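Local coordinates for odorant binding protein, antennal (Anopheles gambiae, PDB 3R1V) that probably binds odorants in mosquito antennae, and here holds an azobenzene phenol in the hydrophobic pocket of its helical fold, at residues 5-10 / 76-81; 64-69 / 93-98; 84-89 / 112-117. All coordinates share one frame; numbering follows the deposited sequence.

Interaction 1: 5-10 / 76-81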
loop_
_atom_site.group_PDB
_atom_site.type_symbol
_atom_site.label_atom_id
_atom_site.label_comp_id
_atom_site.label_asym_id
_atom_site.label_seq_id
_atom_site.Cartn_x
_atom_site.Cartn_y
_atom_site.Cartn_z
ATOM N N GLU A 5 4.539 9.800 -12.827
ATOM C CA GLU A 5 5.302 10.407 -11.744
ATOM C C GLU A 5 4.274 10.909 -10.756
ATOM O O GLU A 5 3.282 11.526 -11.151
ATOM C CB GLU A 5 6.176 11.543 -12.256
ATOM N N ILE A 6 4.454 10.556 -9.487
ATOM C CA ILE A 6 3.538 10.931 -8.414
ATOM C C ILE A 6 3.844 12.376 -8.045
ATOM O O ILE A 6 5.004 12.672 -7.757
ATOM C CB ILE A 6 3.618 9.971 -7.180
ATOM C CG1 ILE A 6 3.807 8.496 -7.593
ATOM C CG2 ILE A 6 2.432 10.161 -6.227
ATOM C CD1 ILE A 6 5.303 8.103 -7.654
ATOM N N PRO A 7 2.831 13.281 -8.077
ATOM C CA PRO A 7 3.078 14.694 -7.716
ATOM C C PRO A 7 3.918 14.839 -6.452
ATOM O O PRO A 7 3.690 14.105 -5.486
ATOM C CB PRO A 7 1.672 15.258 -7.503
ATOM C CG PRO A 7 0.786 14.396 -8.311
ATOM C CD PRO A 7 1.414 13.044 -8.422
ATOM N N ASP A 8 4.909 15.755 -6.474
ATOM C CA ASP A 8 5.828 15.998 -5.356
ATOM C C ASP A 8 5.138 16.292 -4.017
ATOM O O ASP A 8 5.719 16.023 -2.967
ATOM C CB ASP A 8 6.867 17.072 -5.709
ATOM C CG ASP A 8 7.893 16.603 -6.723
ATOM O OD1 ASP A 8 8.965 16.109 -6.301
ATOM O OD2 ASP A 8 7.629 16.734 -7.937
ATOM N N ARG A 9 3.890 16.785 -4.051
ATOM C CA ARG A 9 3.085 17.107 -2.869
ATOM C C ARG A 9 2.663 15.895 -2.009
ATOM O O ARG A 9 2.235 16.088 -0.869
ATOM C CB ARG A 9 1.854 17.928 -3.272
ATOM C CG ARG A 9 0.985 17.218 -4.292
ATOM C CD ARG A 9 -0.466 17.520 -4.069
ATOM N NE ARG A 9 -1.146 17.728 -5.344
ATOM C CZ ARG A 9 -2.437 18.011 -5.459
ATOM N NH1 ARG A 9 -3.204 18.118 -4.382
ATOM N NH2 ARG A 9 -2.973 18.192 -6.660
ATOM N N TYR A 10 2.735 14.665 -2.563
ATOM C CA TYR A 10 2.375 13.443 -1.833
ATOM C C TYR A 10 3.550 12.856 -1.090
ATOM O O TYR A 10 3.363 11.983 -0.239
ATOM C CB TYR A 10 1.776 12.390 -2.767
ATOM C CG TYR A 10 0.416 12.766 -3.299
ATOM C CD1 TYR A 10 -0.673 12.908 -2.446
ATOM C CD2 TYR A 10 0.210 12.962 -4.658
ATOM C CE1 TYR A 10 -1.931 13.266 -2.932
ATOM C CE2 TYR A 10 -1.045 13.310 -5.157
ATOM C CZ TYR A 10 -2.113 13.461 -4.289
ATOM O OH TYR A 10 -3.344 13.797 -4.778
ATOM N N ILE A 76 -8.937 12.601 -3.034
ATOM C CA ILE A 76 -7.968 12.828 -4.062
ATOM C C ILE A 76 -8.411 13.863 -5.114
ATOM O O ILE A 76 -9.584 13.891 -5.505
ATOM C CB ILE A 76 -7.623 11.419 -4.597
ATOM C CG1 ILE A 76 -6.144 11.018 -4.370
ATOM C CG2 ILE A 76 -8.245 11.052 -5.940
ATOM C CD1 ILE A 76 -5.257 10.828 -5.576
ATOM N N PRO A 77 -7.479 14.728 -5.563
ATOM C CA PRO A 77 -7.833 15.745 -6.562
ATOM C C PRO A 77 -7.514 15.372 -8.021
ATOM O O PRO A 77 -7.930 16.106 -8.920
ATOM C CB PRO A 77 -6.986 16.939 -6.116
ATOM C CG PRO A 77 -5.769 16.316 -5.464
ATOM C CD PRO A 77 -6.066 14.869 -5.157
ATOM N N ASP A 78 -6.764 14.271 -8.263
ATOM C CA ASP A 78 -6.344 13.903 -9.618
ATOM C C ASP A 78 -6.890 12.623 -10.264
ATOM O O ASP A 78 -7.551 11.811 -9.613
ATOM C CB ASP A 78 -4.820 14.063 -9.816
ATOM C CG ASP A 78 -3.942 13.486 -8.722
ATOM O OD1 ASP A 78 -3.147 14.254 -8.135
ATOM O OD2 ASP A 78 -4.017 12.261 -8.481
ATOM N N ASP A 79 -6.615 12.490 -11.580
ATOM C CA ASP A 79 -7.012 11.420 -12.491
ATOM C C ASP A 79 -6.456 10.052 -12.077
ATOM O O ASP A 79 -5.444 9.590 -12.613
ATOM C CB ASP A 79 -6.601 11.796 -13.931
ATOM C CG ASP A 79 -7.293 11.013 -15.028
ATOM O OD1 ASP A 79 -8.527 10.822 -14.935
ATOM O OD2 ASP A 79 -6.616 10.651 -16.012
ATOM N N VAL A 80 -7.135 9.408 -11.117
ATOM C CA VAL A 80 -6.744 8.103 -10.585
ATOM C C VAL A 80 -7.849 7.032 -10.761
ATOM O O VAL A 80 -7.591 5.851 -10.530
ATOM C CB VAL A 80 -6.212 8.246 -9.127
ATOM C CG1 VAL A 80 -7.343 8.251 -8.101
ATOM C CG2 VAL A 80 -5.169 7.185 -8.796
ATOM N N LYS A 81 -9.057 7.452 -11.209
ATOM C CA LYS A 81 -10.243 6.606 -11.414
ATOM C C LYS A 81 -10.022 5.315 -12.213
ATOM O O LYS A 81 -10.374 4.251 -11.711
ATOM C CB LYS A 81 -11.382 7.419 -12.011
#
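Tyr10 reaches Pro77 and Asp78 because its CG stands anti to its own carbonyl carbon (chi1 -69°). The ring then points across to the loop 76-81 and meets it with its hydroxyl end. Arg9 starts differently. Its CG lies between the backbone N and the carbonyl carbon (chi1 58°), and bends at chi2 and chi3 lay the guanidinium beside the Pro77 ring. There Arg9 NH1 comes 3.3 Å from Pro77 CG. Tyr10 OH gives a weak hydrogen bond to Asp78 OD1 at 3.4 Å. That oxygen lies near the plane of the phenol ring, at its edge, and the carboxylate is turned 84° from the ring. Ile76 CD1 touches the same hydroxyl, Tyr10 OH, at 3.6 Å. The contact joins the N-terminal arm, just before helix 11-25, to the loop leading into helix 81-91 in this all-helical PBP/GOBP fold. Val80 is the N-cap residue of that second helix. Arg9 NH2 is 4.2 Å from Asp78 OD1, but the oxygen sits well out of the guanidinium plane. Any attraction is probably one of charges alone, since no N-H is directed at that oxygen. Pro7 CG touches Asp78 OD1 at 3.9 Å.

Interaction 2: 64-69 / 93-98. With AZB (4-{(E)-[4-(propan-2-yl)phenyl]diazenyl}phenol), chain C.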
loop_
_atom_site.group_PDB
_atom_site.type_symbol
_atom_site.label_atom_id
_atom_site.label_comp_id
_atom_site.label_asym_id
_atom_site.label_seq_id
_atom_site.Cartn_x
_atom_site.Cartn_y
_atom_site.Cartn_z
ATOM N N THR A 64 -13.203 -6.733 8.534
ATOM C CA THR A 64 -12.671 -7.907 7.817
ATOM C C THR A 64 -11.171 -7.814 7.529
ATOM O O THR A 64 -10.477 -8.832 7.545
ATOM C CB THR A 64 -13.462 -8.195 6.525
ATOM O OG1 THR A 64 -13.300 -7.108 5.617
ATOM C CG2 THR A 64 -14.945 -8.464 6.774
ATOM N N GLY A 65 -10.702 -6.598 7.252
ATOM C CA GLY A 65 -9.315 -6.313 6.903
ATOM C C GLY A 65 -9.164 -6.004 5.427
ATOM O O GLY A 65 -8.068 -5.677 4.966
ATOM N N ARG A 66 -10.286 -6.105 4.685
ATOM C CA ARG A 66 -10.412 -5.865 3.245
ATOM C C ARG A 66 -9.981 -4.452 2.867
ATOM O O ARG A 66 -10.370 -3.479 3.518
ATOM C CB ARG A 66 -11.864 -6.106 2.797
ATOM C CG ARG A 66 -11.998 -6.612 1.382
ATOM C CD ARG A 66 -13.349 -7.259 1.191
ATOM N NE ARG A 66 -14.016 -6.748 0.005
ATOM C CZ ARG A 66 -14.920 -5.784 0.046
ATOM N NH1 ARG A 66 -15.270 -5.247 1.210
ATOM N NH2 ARG A 66 -15.497 -5.358 -1.068
ATOM N N ILE A 67 -9.155 -4.355 1.818
ATOM C CA ILE A 67 -8.658 -3.074 1.330
ATOM C C ILE A 67 -9.682 -2.477 0.369
ATOM O O ILE A 67 -10.095 -3.128 -0.599
ATOM C CB ILE A 67 -7.216 -3.157 0.728
ATOM C CG1 ILE A 67 -6.226 -4.021 1.581
ATOM C CG2 ILE A 67 -6.645 -1.767 0.405
ATOM C CD1 ILE A 67 -5.996 -3.640 3.084
ATOM N N LEU A 68 -10.115 -1.251 0.665
ATOM C CA LEU A 68 -11.090 -0.525 -0.141
ATOM C C LEU A 68 -10.384 0.670 -0.768
ATOM O O LEU A 68 -10.464 1.787 -0.252
ATOM C CB LEU A 68 -12.293 -0.085 0.715
ATOM C CG LEU A 68 -12.872 -1.127 1.662
ATOM C CD1 LEU A 68 -13.063 -0.565 3.041
ATOM C CD2 LEU A 68 -14.172 -1.625 1.162
ATOM N N LEU A 69 -9.640 0.406 -1.861
ATOM C CA LEU A 69 -8.876 1.406 -2.614
ATOM C C LEU A 69 -9.788 2.462 -3.254
ATOM O O LEU A 69 -9.330 3.574 -3.522
ATOM C CB LEU A 69 -7.969 0.726 -3.656
ATOM C CG LEU A 69 -6.660 1.438 -4.005
ATOM C CD1 LEU A 69 -5.689 1.426 -2.829
ATOM C CD2 LEU A 69 -6.002 0.788 -5.203
ATOM N N HIS A 93 -11.196 -8.474 -3.561
ATOM C CA HIS A 93 -11.845 -9.665 -3.000
ATOM C C HIS A 93 -11.004 -10.321 -1.888
ATOM O O HIS A 93 -11.530 -11.126 -1.114
ATOM C CB HIS A 93 -12.141 -10.679 -4.111
ATOM C CG HIS A 93 -10.924 -11.080 -4.883
ATOM N ND1 HIS A 93 -10.429 -10.293 -5.907
ATOM C CD2 HIS A 93 -10.125 -12.161 -4.737
ATOM C CE1 HIS A 93 -9.352 -10.919 -6.350
ATOM N NE2 HIS A 93 -9.134 -12.051 -5.681
ATOM N N ILE A 94 -9.693 -9.994 -1.843
ATOM C CA ILE A 94 -8.703 -10.525 -0.898
ATOM C C ILE A 94 -9.124 -10.326 0.563
ATOM O O ILE A 94 -9.252 -9.184 1.009
ATOM C CB ILE A 94 -7.280 -9.944 -1.169
ATOM C CG1 ILE A 94 -6.823 -10.078 -2.657
ATOM C CG2 ILE A 94 -6.242 -10.474 -0.166
ATOM C CD1 ILE A 94 -6.248 -11.453 -3.140
ATOM N N VAL A 95 -9.361 -11.445 1.284
ATOM C CA VAL A 95 -9.721 -11.510 2.711
ATOM C C VAL A 95 -9.082 -12.758 3.323
ATOM O O VAL A 95 -9.226 -13.857 2.785
ATOM C CB VAL A 95 -11.251 -11.446 3.013
ATOM C CG1 VAL A 95 -11.542 -11.657 4.500
ATOM C CG2 VAL A 95 -11.842 -10.123 2.570
ATOM N N THR A 96 -8.352 -12.576 4.434
ATOM C CA THR A 96 -7.703 -13.661 5.185
ATOM C C THR A 96 -7.959 -13.428 6.706
ATOM O O THR A 96 -8.331 -12.304 7.057
ATOM C CB THR A 96 -6.202 -13.892 4.764
ATOM O OG1 THR A 96 -5.278 -13.377 5.731
ATOM C CG2 THR A 96 -5.842 -13.383 3.365
ATOM N N PRO A 97 -7.793 -14.421 7.628
ATOM C CA PRO A 97 -8.033 -14.134 9.061
ATOM C C PRO A 97 -7.001 -13.204 9.714
ATOM O O PRO A 97 -7.203 -12.785 10.855
ATOM C CB PRO A 97 -8.032 -15.521 9.724
ATOM C CG PRO A 97 -7.906 -16.515 8.624
ATOM C CD PRO A 97 -7.360 -15.819 7.431
ATOM N N ASP A 98 -5.908 -12.879 8.993
ATOM C CA ASP A 98 -4.829 -12.009 9.463
ATOM C C ASP A 98 -4.771 -10.721 8.639
ATOM O O ASP A 98 -4.552 -10.786 7.427
ATOM C CB ASP A 98 -3.487 -12.754 9.394
ATOM C CG ASP A 98 -2.369 -12.049 10.121
ATOM O OD1 ASP A 98 -2.122 -12.389 11.292
ATOM O OD2 ASP A 98 -1.733 -11.164 9.514
HETATM C C1 AZB C . 6.760 -0.822 0.455
HETATM N N1 AZB C . 1.488 0.831 -2.999
HETATM O O1 AZB C . -3.541 2.896 -6.458
HETATM N N2 AZB C . 0.443 1.511 -2.645
HETATM C C3 AZB C . 5.385 -2.969 0.368
HETATM C C4 AZB C . -0.298 1.893 -5.063
HETATM C C5 AZB C . -1.339 2.262 -6.010
HETATM C C6 AZB C . -2.590 2.570 -5.595
HETATM C C7 AZB C . -2.797 2.525 -4.251
HETATM C C8 AZB C . -1.720 2.148 -3.289
HETATM C C9 AZB C . -0.477 1.841 -3.692
HETATM C C11 AZB C . 3.331 -0.175 0.092
HETATM C C12 AZB C . 2.337 0.419 -0.730
HETATM C C13 AZB C . 2.423 0.286 -2.189
HETATM C C14 AZB C . 3.521 -0.435 -2.783
HETATM C C15 AZB C . 4.548 -1.053 -1.906
HETATM C C16 AZB C . 4.420 -0.898 -0.476
HETATM C C17 AZB C . 5.410 -1.486 0.477
HETATM O O HOH W 1 -8.356 -6.811 -0.018
#
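Arg66 and Val95 carry this contact with their aliphatic parts. Val95 CG2 stands anti to its carbonyl carbon, with CG1 anti to the backbone N (chi1 174°). This places Val95 CG2 against the stem of Arg66, where it lies 3.5 Å from Arg66 CD. The same methyl also touches Arg66 CB and CG. The arginine chain is extended through chi2 (161°) and then bends at chi3. Its polar end is thereby led past the valine, and Arg66 NE bonds to the carbonyl of Ser92. One arginine thus offers its methylenes to Val95 and its NE to the backbone just before 93-98. Arg66 CG also lies 3.8 Å from Ile94 O. No direct hydrogen bond joins the two segments. A water bridges them instead: it donates to Ile94 O at 2.7 Å and accepts from Ile67 N at 3.2 Å.

Both segments are irregular loops of the helical odorant-binding fold. Segment 64-69 precedes helix 81-91, and segment 93-98 links that helix to helix 99-113. Asp98 is the N-cap of the latter helix, and its OD2 takes the N-H of Glu101. Thr96 OG1 makes a weak hydrogen bond to Asp98 O. In the other loop, the Thr64 side chain turns back on its own segment. Thr64 OG1 receives a weak hydrogen bond from Arg66 N, fairly straight, with an N-H...O angle of 162°. The positive phi of Gly65, between them, suits a residue without a CB. Further along, Leu69 turns to the ligand. Leu69 CD1 lies 3.4 Å from C7 of the azobenzene phenol, and Leu69 CD2 is 3.5 Å from the phenol O1. Ile67 and Leu69 both also touch Tyr110 on helix 99-113.

Interaction 3: 84-89 / 112-117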
loop_
_atom_site.group_PDB
_atom_site.type_symbol
_atom_site.label_atom_id
_atom_site.label_comp_id
_atom_site.label_asym_id
_atom_site.label_seq_id
_atom_site.Cartn_x
_atom_site.Cartn_y
_atom_site.Cartn_z
ATOM N N VAL A 84 -7.435 3.100 -10.308
ATOM C CA VAL A 84 -8.077 2.590 -9.091
ATOM C C VAL A 84 -9.132 1.530 -9.434
ATOM O O VAL A 84 -9.063 0.424 -8.891
ATOM C CB VAL A 84 -8.613 3.731 -8.171
ATOM C CG1 VAL A 84 -9.641 3.225 -7.159
ATOM C CG2 VAL A 84 -7.465 4.439 -7.456
ATOM N N ASP A 85 -10.077 1.849 -10.359
ATOM C CA ASP A 85 -11.144 0.935 -10.793
ATOM C C ASP A 85 -10.640 -0.415 -11.300
ATOM O O ASP A 85 -11.331 -1.415 -11.114
ATOM C CB ASP A 85 -12.107 1.589 -11.804
ATOM C CG ASP A 85 -13.091 2.592 -11.218
ATOM O OD1 ASP A 85 -13.162 2.709 -9.971
ATOM O OD2 ASP A 85 -13.801 3.252 -12.006
ATOM N N HIS A 86 -9.436 -0.451 -11.907
ATOM C CA HIS A 86 -8.825 -1.688 -12.389
ATOM C C HIS A 86 -8.273 -2.512 -11.221
ATOM O O HIS A 86 -8.490 -3.726 -11.184
ATOM C CB HIS A 86 -7.735 -1.409 -13.437
ATOM C CG HIS A 86 -7.058 -2.648 -13.938
ATOM N ND1 HIS A 86 -7.722 -3.565 -14.733
ATOM C CD2 HIS A 86 -5.799 -3.088 -13.723
ATOM C CE1 HIS A 86 -6.845 -4.525 -14.980
ATOM N NE2 HIS A 86 -5.672 -4.278 -14.397
ATOM N N LEU A 87 -7.567 -1.855 -10.270
ATOM C CA LEU A 87 -7.001 -2.509 -9.085
ATOM C C LEU A 87 -8.101 -3.031 -8.160
ATOM O O LEU A 87 -7.935 -4.095 -7.571
ATOM C CB LEU A 87 -6.031 -1.584 -8.321
ATOM C CG LEU A 87 -4.733 -1.184 -9.042
ATOM C CD1 LEU A 87 -4.064 -0.018 -8.349
ATOM C CD2 LEU A 87 -3.761 -2.354 -9.157
ATOM N N THR A 88 -9.234 -2.306 -8.064
ATOM C CA THR A 88 -10.388 -2.716 -7.254
ATOM C C THR A 88 -11.151 -3.859 -7.936
ATOM O O THR A 88 -11.769 -4.675 -7.252
ATOM C CB THR A 88 -11.297 -1.529 -6.921
ATOM O OG1 THR A 88 -11.738 -0.916 -8.131
ATOM C CG2 THR A 88 -10.622 -0.506 -6.021
ATOM N N ARG A 89 -11.105 -3.916 -9.282
ATOM C CA ARG A 89 -11.751 -4.963 -10.082
ATOM C C ARG A 89 -10.960 -6.268 -9.963
ATOM O O ARG A 89 -11.558 -7.335 -9.816
ATOM C CB ARG A 89 -11.840 -4.532 -11.558
ATOM C CG ARG A 89 -12.665 -5.461 -12.451
ATOM C CD ARG A 89 -12.515 -5.123 -13.925
ATOM N NE ARG A 89 -13.416 -4.048 -14.346
ATOM C CZ ARG A 89 -13.450 -3.527 -15.569
ATOM N NH1 ARG A 89 -12.622 -3.973 -16.509
ATOM N NH2 ARG A 89 -14.303 -2.557 -15.861
ATOM N N ASN A 112 1.100 -7.202 -9.448
ATOM C CA ASN A 112 0.983 -8.012 -10.646
ATOM C C ASN A 112 0.004 -7.396 -11.637
ATOM O O ASN A 112 0.260 -7.403 -12.841
ATOM C CB ASN A 112 0.575 -9.434 -10.310
ATOM C CG ASN A 112 0.742 -10.360 -11.482
ATOM O OD1 ASN A 112 1.854 -10.790 -11.817
ATOM N ND2 ASN A 112 -0.360 -10.670 -12.147
ATOM N N ALA A 113 -1.120 -6.856 -11.123
ATOM C CA ALA A 113 -2.196 -6.266 -11.922
ATOM C C ALA A 113 -1.819 -5.094 -12.819
ATOM O O ALA A 113 -1.719 -5.268 -14.036
ATOM C CB ALA A 113 -3.371 -5.881 -11.043
ATOM N N HIS A 114 -1.700 -3.895 -12.242
ATOM C CA HIS A 114 -1.498 -2.642 -12.949
ATOM C C HIS A 114 -0.380 -1.887 -12.231
ATOM O O HIS A 114 -0.616 -0.899 -11.528
ATOM C CB HIS A 114 -2.847 -1.913 -12.891
ATOM C CG HIS A 114 -2.938 -0.586 -13.565
ATOM N ND1 HIS A 114 -3.650 -0.423 -14.744
ATOM C CD2 HIS A 114 -2.496 0.624 -13.154
ATOM C CE1 HIS A 114 -3.570 0.864 -15.028
ATOM N NE2 HIS A 114 -2.882 1.530 -14.108
ATOM N N ASP A 115 0.846 -2.397 -12.377
ATOM C CA ASP A 115 2.013 -1.865 -11.704
ATOM C C ASP A 115 2.794 -0.818 -12.475
ATOM O O ASP A 115 3.982 -1.019 -12.750
ATOM C CB ASP A 115 2.933 -2.996 -11.246
ATOM C CG ASP A 115 3.511 -3.845 -12.373
ATOM O OD1 ASP A 115 3.065 -3.685 -13.539
ATOM O OD2 ASP A 115 4.415 -4.660 -12.096
ATOM N N GLU A 116 2.177 0.337 -12.753
ATOM C CA GLU A 116 2.935 1.405 -13.376
ATOM C C GLU A 116 4.232 1.701 -12.563
ATOM O O GLU A 116 5.266 1.777 -13.226
ATOM C CB GLU A 116 2.108 2.669 -13.649
ATOM C CG GLU A 116 2.785 3.650 -14.600
ATOM C CD GLU A 116 1.940 4.227 -15.718
ATOM O OE1 GLU A 116 2.513 4.908 -16.597
ATOM O OE2 GLU A 116 0.709 4.003 -15.724
ATOM N N VAL A 117 4.298 1.596 -11.192
ATOM C CA VAL A 117 3.450 1.615 -9.952
ATOM C C VAL A 117 4.078 0.849 -8.751
ATOM O O VAL A 117 3.525 0.768 -7.657
ATOM C CB VAL A 117 1.891 1.696 -10.018
ATOM C CG1 VAL A 117 1.175 0.889 -8.939
ATOM C CG2 VAL A 117 1.465 3.164 -9.962
HETATM O O HOH W 2 -3.979 -7.119 -14.930
#
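His86 and Leu87 of helix 81-91 pack against Ala113 and His114, where helix 99-113 ends. The tight part centres on the CB of His114. His86 CD2 comes to 3.3 Å from His114 CB, which lies near the plane of the His86 ring, at its edge. On the inner side, Leu87 CD2 reaches His114 CB at 3.9 Å and Ala113 CB at 4.0 Å. One leucine methyl thus meets two successive residues of the other segment. Leu87 is buried, and its side chain crosses that of His114 at about a right angle.

The two histidines both have CG anti to the backbone N (chi1 179° for His86), and in each the CB is directed toward the opposite segment. Their rings meet obliquely, with planes at 53° and centroids 5.3 Å apart. His86 CD2 is also 3.6 Å from His114 ND1.

The looser side lies around His86 NE2. His86 NE2 is 4.1 Å from Ala113 O, and a water links the two. The water donates to Ala113 O at 3.1 Å and forms a weak hydrogen bond with His86 NE2. It lies in the plane of the imidazole, at its edge. The bridge gives a partner to a carbonyl at the end of the helix. No direct hydrogen bond crosses the contact.

His114 is where the chain leaves helical geometry, and the backbone then runs on as a loop toward helix 119-125. Leu87 also touches Leu69 and the bound azobenzene phenol. The leucine therefore has one flank on the helix end and another at the ligand, as wall residues do in the hydrophobic pocket of the PBP/GOBP fold.

Interactions 2 and 3 meet at the ligand. Leu69 of interaction 2 packs on helix 81-91 of interaction 3: Leu69 CD2 is 3.8 Å from Leu87 CD1, and Leu69 CB is 3.8 Å from Thr88 CG2. Both leucines touch the azobenzene phenol, although the centres of the two contacts are 16 Å apart. Interaction 1 stands further off, with the side chain of Ile76 about 8 Å from the ligand. Its centre is 15 Å from that of interaction 3 and 24 Å from that of interaction 2. Interactions 1 and 3 are in series along the chain, and the loop 76-81 runs into helix 81-91. Interaction 2 interleaves with each of the others in sequence.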